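Local coordinates for DUF3822 family protein (Bacteroides thetaiotaomicron VPI-5482, PDB 3HRG) that is of unknown function but has an actin-like ATPase fold and so may bind a nucleotide in the manner of its relatives, at residues A[9-14]-A[24-29]; A[105-110]-A[118-123]; A[75-80]-A[94-99]. One frame throughout, in Å; residues are numbered along the deposited sequence.

Contact 1 (A[9-14]-A[24-29]); sequences KQYTLS and FSIYNP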
loop_
_atom_site.group_PDB
_atom_site.type_symbol
_atom_site.label_atom_id
_atom_site.label_comp_id
_atom_site.label_asym_id
_atom_site.label_seq_id
_atom_site.Cartn_x
_atom_site.Cartn_y
_atom_site.Cartn_z
ATOM N N LYS A 9 20.840 6.926 13.774
ATOM C CA LYS A 9 20.717 5.697 14.581
ATOM C C LYS A 9 19.523 5.691 15.534
ATOM O O LYS A 9 19.180 4.627 16.075
ATOM C CB LYS A 9 22.015 5.378 15.339
ATOM C CG LYS A 9 23.114 4.915 14.380
ATOM C CD LYS A 9 24.423 4.542 15.056
ATOM C CE LYS A 9 25.157 5.777 15.570
ATOM N NZ LYS A 9 25.572 6.651 14.425
ATOM N N GLN A 10 18.921 6.855 15.772
ATOM C CA GLN A 10 17.678 6.932 16.548
ATOM C C GLN A 10 16.402 6.984 15.702
ATOM O O GLN A 10 15.303 6.939 16.248
ATOM C CB GLN A 10 17.704 8.179 17.424
ATOM C CG GLN A 10 18.624 8.019 18.611
ATOM C CD GLN A 10 18.620 9.236 19.482
ATOM O OE1 GLN A 10 18.982 10.332 19.017
ATOM N NE2 GLN A 10 18.223 9.059 20.773
ATOM N N TYR A 11 16.554 7.076 14.380
ATOM C CA TYR A 11 15.442 7.317 13.487
ATOM C C TYR A 11 15.035 6.104 12.650
ATOM O O TYR A 11 15.788 5.136 12.522
ATOM C CB TYR A 11 15.724 8.509 12.573
ATOM C CG TYR A 11 16.159 9.795 13.246
ATOM C CD1 TYR A 11 15.774 10.121 14.547
ATOM C CD2 TYR A 11 16.891 10.733 12.540
ATOM C CE1 TYR A 11 16.178 11.336 15.143
ATOM C CE2 TYR A 11 17.283 11.965 13.117
ATOM C CZ TYR A 11 16.915 12.255 14.419
ATOM O OH TYR A 11 17.320 13.457 14.995
ATOM N N THR A 12 13.823 6.208 12.114
ATOM C CA THR A 12 13.221 5.146 11.321
ATOM C C THR A 12 13.163 5.600 9.874
ATOM O O THR A 12 12.657 6.675 9.591
ATOM C CB THR A 12 11.801 4.790 11.840
ATOM O OG1 THR A 12 11.891 4.267 13.160
ATOM C CG2 THR A 12 11.098 3.720 10.956
ATOM N N LEU A 13 13.707 4.787 8.978
ATOM C CA LEU A 13 13.653 5.034 7.544
ATOM C C LEU A 13 12.525 4.187 6.974
ATOM O O LEU A 13 12.505 2.989 7.208
ATOM C CB LEU A 13 14.938 4.573 6.877
ATOM C CG LEU A 13 15.061 4.660 5.346
ATOM C CD1 LEU A 13 14.930 6.125 4.919
ATOM C CD2 LEU A 13 16.366 4.024 4.881
ATOM N N SER A 14 11.631 4.788 6.198
ATOM C CA SER A 14 10.542 4.031 5.549
ATOM C C SER A 14 10.716 4.224 4.062
ATOM O O SER A 14 10.956 5.349 3.594
ATOM C CB SER A 14 9.169 4.455 6.013
ATOM O OG SER A 14 9.008 4.206 7.388
ATOM N N PHE A 24 10.744 7.860 0.170
ATOM C CA PHE A 24 11.526 7.640 1.351
ATOM C C PHE A 24 11.136 8.669 2.421
ATOM O O PHE A 24 10.949 9.847 2.101
ATOM C CB PHE A 24 13.001 7.838 1.037
ATOM C CG PHE A 24 13.515 6.986 -0.083
ATOM C CD1 PHE A 24 13.419 7.407 -1.392
ATOM C CD2 PHE A 24 14.108 5.778 0.182
ATOM C CE1 PHE A 24 13.906 6.610 -2.427
ATOM C CE2 PHE A 24 14.601 4.993 -0.829
ATOM C CZ PHE A 24 14.482 5.397 -2.131
ATOM N N SER A 25 11.008 8.248 3.672
ATOM C CA SER A 25 10.741 9.189 4.747
ATOM C C SER A 25 11.523 8.775 5.987
ATOM O O SER A 25 11.779 7.595 6.217
ATOM C CB SER A 25 9.272 9.313 5.069
ATOM O OG SER A 25 8.799 8.082 5.554
ATOM N N ILE A 26 11.883 9.772 6.771
ATOM C CA ILE A 26 12.629 9.597 8.005
ATOM C C ILE A 26 11.729 10.106 9.127
ATOM O O ILE A 26 11.215 11.217 9.050
ATOM C CB ILE A 26 14.010 10.324 7.923
ATOM C CG1 ILE A 26 14.885 9.611 6.889
ATOM C CG2 ILE A 26 14.688 10.301 9.277
ATOM C CD1 ILE A 26 16.304 10.127 6.770
ATOM N N TYR A 27 11.498 9.254 10.129
ATOM C CA TYR A 27 10.680 9.530 11.282
ATOM C C TYR A 27 11.569 9.601 12.533
ATOM O O TYR A 27 12.366 8.696 12.784
ATOM C CB TYR A 27 9.599 8.459 11.462
ATOM C CG TYR A 27 8.877 8.518 12.793
ATOM C CD1 TYR A 27 7.929 9.499 13.058
ATOM C CD2 TYR A 27 9.150 7.592 13.794
ATOM C CE1 TYR A 27 7.273 9.558 14.278
ATOM C CE2 TYR A 27 8.499 7.641 15.015
ATOM C CZ TYR A 27 7.573 8.627 15.251
ATOM O OH TYR A 27 6.954 8.674 16.462
ATOM N N ASN A 28 11.403 10.692 13.283
ATOM C CA ASN A 28 12.124 10.989 14.513
ATOM C C ASN A 28 11.167 10.754 15.668
ATOM O O ASN A 28 10.257 11.537 15.839
ATOM C CB ASN A 28 12.613 12.451 14.496
ATOM C CG ASN A 28 13.372 12.851 15.762
ATOM O OD1 ASN A 28 13.339 12.142 16.768
ATOM N ND2 ASN A 28 14.036 13.998 15.721
ATOM N N PRO A 29 11.351 9.670 16.450
ATOM C CA PRO A 29 10.433 9.457 17.596
ATOM C C PRO A 29 10.772 10.308 18.810
ATOM O O PRO A 29 9.939 10.434 19.694
ATOM C CB PRO A 29 10.668 7.990 17.975
ATOM C CG PRO A 29 12.114 7.770 17.653
ATOM C CD PRO A 29 12.378 8.613 16.385
HETATM O O HOH W 1 16.624 13.937 17.671
#

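Contact 2 (A[105-110]-A[118-123]); sequences EIVMYN and VIIFGI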
loop_
_atom_site.group_PDB
_atom_site.type_symbol
_atom_site.label_atom_id
_atom_site.label_comp_id
_atom_site.label_asym_id
_atom_site.label_seq_id
_atom_site.Cartn_x
_atom_site.Cartn_y
_atom_site.Cartn_z
ATOM N N GLU A 105 10.322 -14.718 -7.484
ATOM C CA GLU A 105 9.457 -14.110 -6.473
ATOM C C GLU A 105 9.528 -14.858 -5.150
ATOM O O GLU A 105 9.553 -16.069 -5.130
ATOM C CB GLU A 105 7.994 -14.094 -6.953
ATOM C CG GLU A 105 6.997 -13.442 -5.984
ATOM C CD GLU A 105 5.617 -13.307 -6.586
ATOM O OE1 GLU A 105 5.034 -14.312 -7.072
ATOM O OE2 GLU A 105 5.083 -12.168 -6.576
ATOM N N ILE A 106 9.563 -14.106 -4.059
ATOM C CA ILE A 106 9.520 -14.629 -2.699
ATOM C C ILE A 106 8.132 -14.260 -2.123
ATOM O O ILE A 106 7.651 -13.140 -2.337
ATOM C CB ILE A 106 10.646 -14.026 -1.834
ATOM C CG1 ILE A 106 11.995 -14.586 -2.270
ATOM C CG2 ILE A 106 10.457 -14.329 -0.360
ATOM C CD1 ILE A 106 13.138 -13.974 -1.478
ATOM N N VAL A 107 7.502 -15.182 -1.410
ATOM C CA VAL A 107 6.211 -14.925 -0.770
ATOM C C VAL A 107 6.425 -14.666 0.731
ATOM O O VAL A 107 7.054 -15.470 1.414
ATOM C CB VAL A 107 5.250 -16.070 -0.989
ATOM C CG1 VAL A 107 3.927 -15.792 -0.224
ATOM C CG2 VAL A 107 4.996 -16.281 -2.505
HETATM N N MSE A 108 5.909 -13.532 1.216
HETATM C CA MSE A 108 5.998 -13.115 2.607
HETATM C C MSE A 108 4.590 -12.855 3.108
HETATM O O MSE A 108 3.651 -12.913 2.329
HETATM C CB MSE A 108 6.756 -11.808 2.702
HETATM C CG MSE A 108 8.001 -11.749 1.859
HETATM SE SE MSE A 108 9.031 -10.202 2.305
HETATM C CE MSE A 108 9.588 -10.794 4.098
ATOM N N TYR A 109 4.447 -12.586 4.394
ATOM C CA TYR A 109 3.146 -12.242 4.932
ATOM C C TYR A 109 3.245 -11.345 6.169
ATOM O O TYR A 109 4.221 -11.402 6.900
ATOM C CB TYR A 109 2.321 -13.486 5.259
ATOM C CG TYR A 109 2.837 -14.308 6.376
ATOM C CD1 TYR A 109 2.456 -14.045 7.688
ATOM C CD2 TYR A 109 3.722 -15.355 6.153
ATOM C CE1 TYR A 109 2.948 -14.806 8.751
ATOM C CE2 TYR A 109 4.183 -16.130 7.192
ATOM C CZ TYR A 109 3.798 -15.836 8.493
ATOM O OH TYR A 109 4.266 -16.595 9.541
ATOM N N ASN A 110 2.217 -10.520 6.355
ATOM C CA ASN A 110 2.046 -9.690 7.515
ATOM C C ASN A 110 0.753 -10.063 8.242
ATOM O O ASN A 110 -0.308 -10.092 7.629
ATOM C CB ASN A 110 1.859 -8.242 7.144
ATOM C CG ASN A 110 3.010 -7.657 6.343
ATOM O OD1 ASN A 110 2.754 -6.869 5.434
ATOM N ND2 ASN A 110 4.257 -8.009 6.670
ATOM N N VAL A 118 -4.648 -11.449 7.585
ATOM C CA VAL A 118 -3.265 -11.624 7.132
ATOM C C VAL A 118 -3.185 -11.225 5.705
ATOM O O VAL A 118 -4.078 -11.535 4.935
ATOM C CB VAL A 118 -2.837 -13.089 7.262
ATOM C CG1 VAL A 118 -1.379 -13.324 6.698
ATOM C CG2 VAL A 118 -2.956 -13.522 8.686
ATOM N N ILE A 119 -2.111 -10.531 5.333
ATOM C CA ILE A 119 -1.857 -10.147 3.966
ATOM C C ILE A 119 -0.615 -10.944 3.531
ATOM O O ILE A 119 0.449 -10.812 4.155
ATOM C CB ILE A 119 -1.550 -8.649 3.825
ATOM C CG1 ILE A 119 -2.759 -7.796 4.268
ATOM C CG2 ILE A 119 -1.131 -8.308 2.343
ATOM C CD1 ILE A 119 -3.969 -7.933 3.364
ATOM N N ILE A 120 -0.795 -11.803 2.516
ATOM C CA ILE A 120 0.251 -12.621 1.912
ATOM C C ILE A 120 0.647 -11.851 0.656
ATOM O O ILE A 120 -0.226 -11.434 -0.093
ATOM C CB ILE A 120 -0.225 -14.027 1.572
ATOM C CG1 ILE A 120 -0.881 -14.718 2.779
ATOM C CG2 ILE A 120 0.949 -14.837 1.066
ATOM C CD1 ILE A 120 -1.659 -16.054 2.417
ATOM N N PHE A 121 1.948 -11.610 0.456
ATOM C CA PHE A 121 2.400 -10.742 -0.640
ATOM C C PHE A 121 3.725 -11.202 -1.264
ATOM O O PHE A 121 4.568 -11.807 -0.628
ATOM C CB PHE A 121 2.493 -9.271 -0.159
ATOM C CG PHE A 121 3.581 -8.998 0.858
ATOM C CD1 PHE A 121 3.373 -9.233 2.216
ATOM C CD2 PHE A 121 4.817 -8.488 0.462
ATOM C CE1 PHE A 121 4.375 -8.976 3.160
ATOM C CE2 PHE A 121 5.817 -8.231 1.405
ATOM C CZ PHE A 121 5.582 -8.468 2.758
ATOM N N GLY A 122 3.882 -10.890 -2.535
ATOM C CA GLY A 122 5.079 -11.274 -3.252
ATOM C C GLY A 122 6.058 -10.120 -3.332
ATOM O O GLY A 122 5.665 -8.948 -3.323
ATOM N N ILE A 123 7.330 -10.460 -3.398
ATOM C CA ILE A 123 8.369 -9.465 -3.596
ATOM C C ILE A 123 9.393 -10.074 -4.552
ATOM O O ILE A 123 9.713 -11.280 -4.474
ATOM C CB ILE A 123 9.021 -9.027 -2.261
ATOM C CG1 ILE A 123 10.034 -7.884 -2.479
ATOM C CG2 ILE A 123 9.716 -10.218 -1.571
ATOM C CD1 ILE A 123 10.662 -7.401 -1.161
#

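Contact 3 (A[75-80]-A[94-99]); sequences SKRFTM and LFYHNH. With PEG (di(hydroxyethyl)ether), chain D.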
loop_
_atom_site.group_PDB
_atom_site.type_symbol
_atom_site.label_atom_id
_atom_site.label_comp_id
_atom_site.label_asym_id
_atom_site.label_seq_id
_atom_site.Cartn_x
_atom_site.Cartn_y
_atom_site.Cartn_z
ATOM N N SER A 75 2.061 -3.092 -4.838
ATOM C CA SER A 75 1.885 -4.070 -5.920
ATOM C C SER A 75 0.504 -4.681 -5.870
ATOM O O SER A 75 -0.150 -4.668 -4.817
ATOM C CB SER A 75 2.916 -5.186 -5.685
ATOM O OG SER A 75 2.710 -6.308 -6.492
ATOM N N LYS A 76 0.050 -5.243 -6.986
ATOM C CA LYS A 76 -1.248 -5.931 -6.972
ATOM C C LYS A 76 -1.099 -7.348 -6.488
ATOM O O LYS A 76 -2.114 -8.047 -6.307
ATOM C CB LYS A 76 -1.891 -5.956 -8.367
ATOM C CG LYS A 76 -1.176 -6.731 -9.419
ATOM C CD LYS A 76 -1.902 -6.507 -10.789
ATOM C CE LYS A 76 -0.933 -6.596 -11.895
ATOM N NZ LYS A 76 -0.021 -5.404 -11.837
ATOM N N ARG A 77 0.142 -7.798 -6.277
ATOM C CA ARG A 77 0.410 -9.195 -5.938
ATOM C C ARG A 77 0.332 -9.443 -4.449
ATOM O O ARG A 77 1.337 -9.630 -3.794
ATOM C CB ARG A 77 1.744 -9.639 -6.526
ATOM C CG ARG A 77 1.722 -9.585 -8.080
ATOM C CD ARG A 77 2.970 -10.058 -8.732
ATOM N NE ARG A 77 3.193 -11.475 -8.471
ATOM C CZ ARG A 77 2.615 -12.484 -9.133
ATOM N NH1 ARG A 77 1.755 -12.284 -10.137
ATOM N NH2 ARG A 77 2.904 -13.721 -8.786
ATOM N N PHE A 78 -0.901 -9.413 -3.942
ATOM C CA PHE A 78 -1.174 -9.691 -2.534
ATOM C C PHE A 78 -2.527 -10.359 -2.451
ATOM O O PHE A 78 -3.375 -10.228 -3.351
ATOM C CB PHE A 78 -1.157 -8.454 -1.605
ATOM C CG PHE A 78 -2.290 -7.474 -1.854
ATOM C CD1 PHE A 78 -3.523 -7.615 -1.225
ATOM C CD2 PHE A 78 -2.118 -6.454 -2.744
ATOM C CE1 PHE A 78 -4.538 -6.716 -1.456
ATOM C CE2 PHE A 78 -3.132 -5.545 -2.988
ATOM C CZ PHE A 78 -4.364 -5.698 -2.353
ATOM N N THR A 79 -2.710 -11.094 -1.360
ATOM C CA THR A 79 -3.934 -11.808 -1.081
ATOM C C THR A 79 -4.268 -11.692 0.406
ATOM O O THR A 79 -3.400 -11.888 1.261
ATOM C CB THR A 79 -3.770 -13.283 -1.406
ATOM O OG1 THR A 79 -3.666 -13.452 -2.818
ATOM C CG2 THR A 79 -4.981 -14.094 -0.872
HETATM N N MSE A 80 -5.516 -11.366 0.715
HETATM C CA MSE A 80 -5.945 -11.250 2.098
HETATM C C MSE A 80 -6.645 -12.517 2.537
HETATM O O MSE A 80 -7.452 -13.053 1.789
HETATM C CB MSE A 80 -6.880 -10.052 2.267
HETATM C CG MSE A 80 -7.348 -9.796 3.706
HETATM SE SE MSE A 80 -8.883 -10.799 4.294
HETATM C CE MSE A 80 -10.256 -9.983 3.180
ATOM N N LEU A 94 -1.774 -20.794 -0.969
ATOM C CA LEU A 94 -2.861 -19.821 -1.041
ATOM C C LEU A 94 -2.550 -18.724 -2.047
ATOM O O LEU A 94 -3.381 -18.346 -2.886
ATOM C CB LEU A 94 -3.071 -19.175 0.329
ATOM C CG LEU A 94 -3.744 -19.991 1.443
ATOM C CD1 LEU A 94 -3.507 -19.396 2.839
ATOM C CD2 LEU A 94 -5.217 -20.110 1.141
ATOM N N PHE A 95 -1.336 -18.194 -1.950
ATOM C CA PHE A 95 -0.912 -17.127 -2.838
ATOM C C PHE A 95 -0.944 -17.540 -4.306
ATOM O O PHE A 95 -1.501 -16.805 -5.156
ATOM C CB PHE A 95 0.481 -16.655 -2.419
ATOM C CG PHE A 95 0.973 -15.448 -3.182
ATOM C CD1 PHE A 95 0.558 -14.176 -2.827
ATOM C CD2 PHE A 95 1.834 -15.590 -4.257
ATOM C CE1 PHE A 95 1.034 -13.057 -3.509
ATOM C CE2 PHE A 95 2.288 -14.490 -4.950
ATOM C CZ PHE A 95 1.882 -13.203 -4.564
ATOM N N TYR A 96 -0.367 -18.698 -4.611
ATOM C CA TYR A 96 -0.335 -19.199 -6.008
ATOM C C TYR A 96 -1.661 -19.780 -6.555
ATOM O O TYR A 96 -1.723 -20.097 -7.745
ATOM C CB TYR A 96 0.927 -20.054 -6.294
ATOM C CG TYR A 96 2.170 -19.163 -6.226
ATOM C CD1 TYR A 96 2.337 -18.076 -7.112
ATOM C CD2 TYR A 96 3.161 -19.390 -5.299
ATOM C CE1 TYR A 96 3.449 -17.256 -7.051
ATOM C CE2 TYR A 96 4.307 -18.558 -5.234
ATOM C CZ TYR A 96 4.431 -17.486 -6.114
ATOM O OH TYR A 96 5.547 -16.643 -6.081
ATOM N N HIS A 97 -2.663 -19.953 -5.689
ATOM C CA HIS A 97 -4.021 -20.281 -6.134
ATOM C C HIS A 97 -4.777 -18.951 -6.480
ATOM O O HIS A 97 -5.890 -18.971 -6.977
ATOM C CB HIS A 97 -4.785 -21.176 -5.144
ATOM C CG HIS A 97 -4.491 -22.637 -5.316
ATOM N ND1 HIS A 97 -4.938 -23.352 -6.407
ATOM C CD2 HIS A 97 -3.833 -23.524 -4.528
ATOM C CE1 HIS A 97 -4.536 -24.608 -6.300
ATOM N NE2 HIS A 97 -3.868 -24.740 -5.166
ATOM N N ASN A 98 -4.169 -17.805 -6.198
ATOM C CA ASN A 98 -4.727 -16.490 -6.554
ATOM C C ASN A 98 -3.889 -15.662 -7.524
ATOM O O ASN A 98 -4.408 -14.685 -8.076
ATOM C CB ASN A 98 -4.954 -15.694 -5.275
ATOM C CG ASN A 98 -6.152 -16.204 -4.476
ATOM O OD1 ASN A 98 -7.306 -15.946 -4.830
ATOM N ND2 ASN A 98 -5.889 -16.921 -3.416
ATOM N N HIS A 99 -2.599 -15.994 -7.691
ATOM C CA HIS A 99 -1.699 -15.258 -8.588
ATOM C C HIS A 99 -0.910 -16.254 -9.426
ATOM O O HIS A 99 -0.595 -17.346 -8.970
ATOM C CB HIS A 99 -0.744 -14.388 -7.787
ATOM C CG HIS A 99 -1.439 -13.398 -6.902
ATOM N ND1 HIS A 99 -1.917 -12.197 -7.370
ATOM C CD2 HIS A 99 -1.747 -13.442 -5.591
ATOM C CE1 HIS A 99 -2.530 -11.560 -6.389
ATOM N NE2 HIS A 99 -2.414 -12.280 -5.291
HETATM C C1 PEG D . -4.251 -17.516 -11.039
HETATM O O1 PEG D . -3.617 -18.522 -10.227
HETATM C C2 PEG D . -5.484 -16.898 -10.372
HETATM O O2 PEG D . -6.715 -17.444 -10.860
HETATM C C3 PEG D . -7.859 -16.658 -10.513
#

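Contact 1 (A[9-14]-A[24-29])
Asn28 lays its side chain obliquely against the ring of Tyr11, amide and ring planes 39° apart, its CG lying 3.2 Å from Tyr11 CE1. Asn28 CB makes an off-centre CH-pi contact with the same ring. CG of Asn28 stands anti to the backbone N (chi1 179°), which puts it beside that ring carbon. A water joins the two polar ends: it lies in the plane of the Tyr11 ring, 2.8 Å from Tyr11 OH, and accepts from Asn28 ND2. Farther back, Tyr11 CB packs on Ile26 CG2 at 3.9 Å, while Pro29 CD approaches the carbonyl Gln10 O. These residues lie at the open end of an antiparallel hairpin, strands 12-17 and 22-28, part of a mixed five-stranded sheet of the actin-like fold. Thr12 and Tyr27 form a hydrogen-bonded pair, Thr12 N to Tyr27 O 3.0 Å and Tyr27 N to Thr12 O 2.9 Å; Ser14 and Ser25 form the next. Between them the non-hydrogen-bonded pair Leu13 and Ile26 meets on the opposite face, Leu13 CD1 to Ile26 CG1 at 4.0 Å. On the face of the serines, Ser14 CB faces Ser25 OG, and both residues touch Met250 of helix 248-255. Asn28 OD1 is held in turn by the backbone N of Asn31, and Tyr27 OH by Asp32 OD1.

Contact 2 (A[105-110]-A[118-123])
The antiparallel hairpin of strands 105-112 and 117-124 supplies two of the three strands of a small sheet, with strand 117-124 in the middle and strand 78-82 along its other edge. Three hydrogen-bonded pairs, Ile106 with Ile123, Met108 with Phe121 and Asn110 with Ile119, set the register; Met108 N to Phe121 O is almost straight (2.9 Å, 179° at the hydrogen). All six of these side chains lie on one face. There Met108 (selenomethionine) sets its CB over the Phe121 ring, 3.5 Å above the plane and offset toward the rim, in a CH-pi contact; in the conformer described its SE comes obliquely to the same ring, 4.7 Å from the centroid, a tentative Met-aromatic contact. Phe121 CG lies between the backbone N and the carbonyl carbon (chi1 68°), and the ring reaches across to the neighbouring strand. Asn110 OD1 meets the rim atom Phe121 CE1 at 3.5 Å, amide and ring planes 40° apart. The amide of Asn110 is fixed from outside the hairpin, OD1 taking bonds from Thr145 OG1 and Ser142 N while ND2 gives one to Phe140 O. On the face of Val107 and Ile120, Val107 CG1 presses on Ile120 CG2 at 3.4 Å, tighter than ordinary van der Waals contact, and Tyr109 CB touches Val118 CG1. Helix 91-96 packs on this face, Phe95 and Tyr96 against Val107 and Leu94 against Ile120. Glu105, its OE2 in a salt bridge with Arg77 NE and its OE1 hydrogen-bonded to Tyr96 OH, runs extended over Gly122: OE2 lies 3.4 Å from Gly122 CA, on the side where a CB would collide with it.

Contact 3 (A[75-80]-A[94-99])
The segment 75-80 enters edge strand 78-82 through an ST turn, Ser75 OG accepting from Arg77 N, and an inverse gamma turn centred on Arg77, while 94-99 carries part of helix 91-96 and the residues that follow, with CA atoms of Thr79 and Phe95 6.4 Å apart. His99 makes the polar join. Its NE2 lies 3.0 Å from Thr79 OG1, a hydrogen bond in which either atom could be the donor; when NE2 carries the hydrogen, a weak bond bent to 138° can also reach Phe78 O, in the plane of the ring. CG of His99 is anti to its own carbonyl carbon (chi1 -58°), which directs it toward strand 78-82. Arg77 CA lies over one face of the imidazole, 4.2 Å from its centroid. His99 CB lies against one face of the Arg77 guanidinium, 3.8 Å from NH2, which also meets the edge of the Tyr96 ring. Phe95 turns its ring steeply to the guanidinium, planes 79° apart, and brings CE1 edge-on to within 3.5 Å of Arg77 O. Asn98 CB rests 3.6 Å from Thr79 OG1. Beyond the segments, Arg77 bonds to Glu105 and Gln100 O. An alanine in place of His99 would probably leave Thr79 OG1 and Phe78 O without their imidazole partner and open a gap beside Arg77 CA. If NE2 carries a hydrogen, that single N-H is divided between Phe78 O and Thr79 OG1; if bare, it can only accept from the hydroxyl. The nearby Arg77 would probably disfavour a charged ring.

Contacts 2 and 3 are neighbours, their centres 8 Å apart, and share one small antiparallel sheet in which strand 78-82 pairs with strand 117-124. Glu105 ties them together: its OE2 forms a salt bridge with Arg77 NE at 2.8 Å and its OE1 a probable hydrogen bond with Tyr96 OH at 2.6 Å. Contact 1 belongs to a different, mixed sheet, with its centre 24 Å from contact 2 and 30 Å from contact 3, across the centre of the chain from the latter. An unidentified ligand, probably from the crystallisation liquor, lies about 3 Å from the side chain of Lys76 and about 7 Å from that of Glu105; no active site is established here.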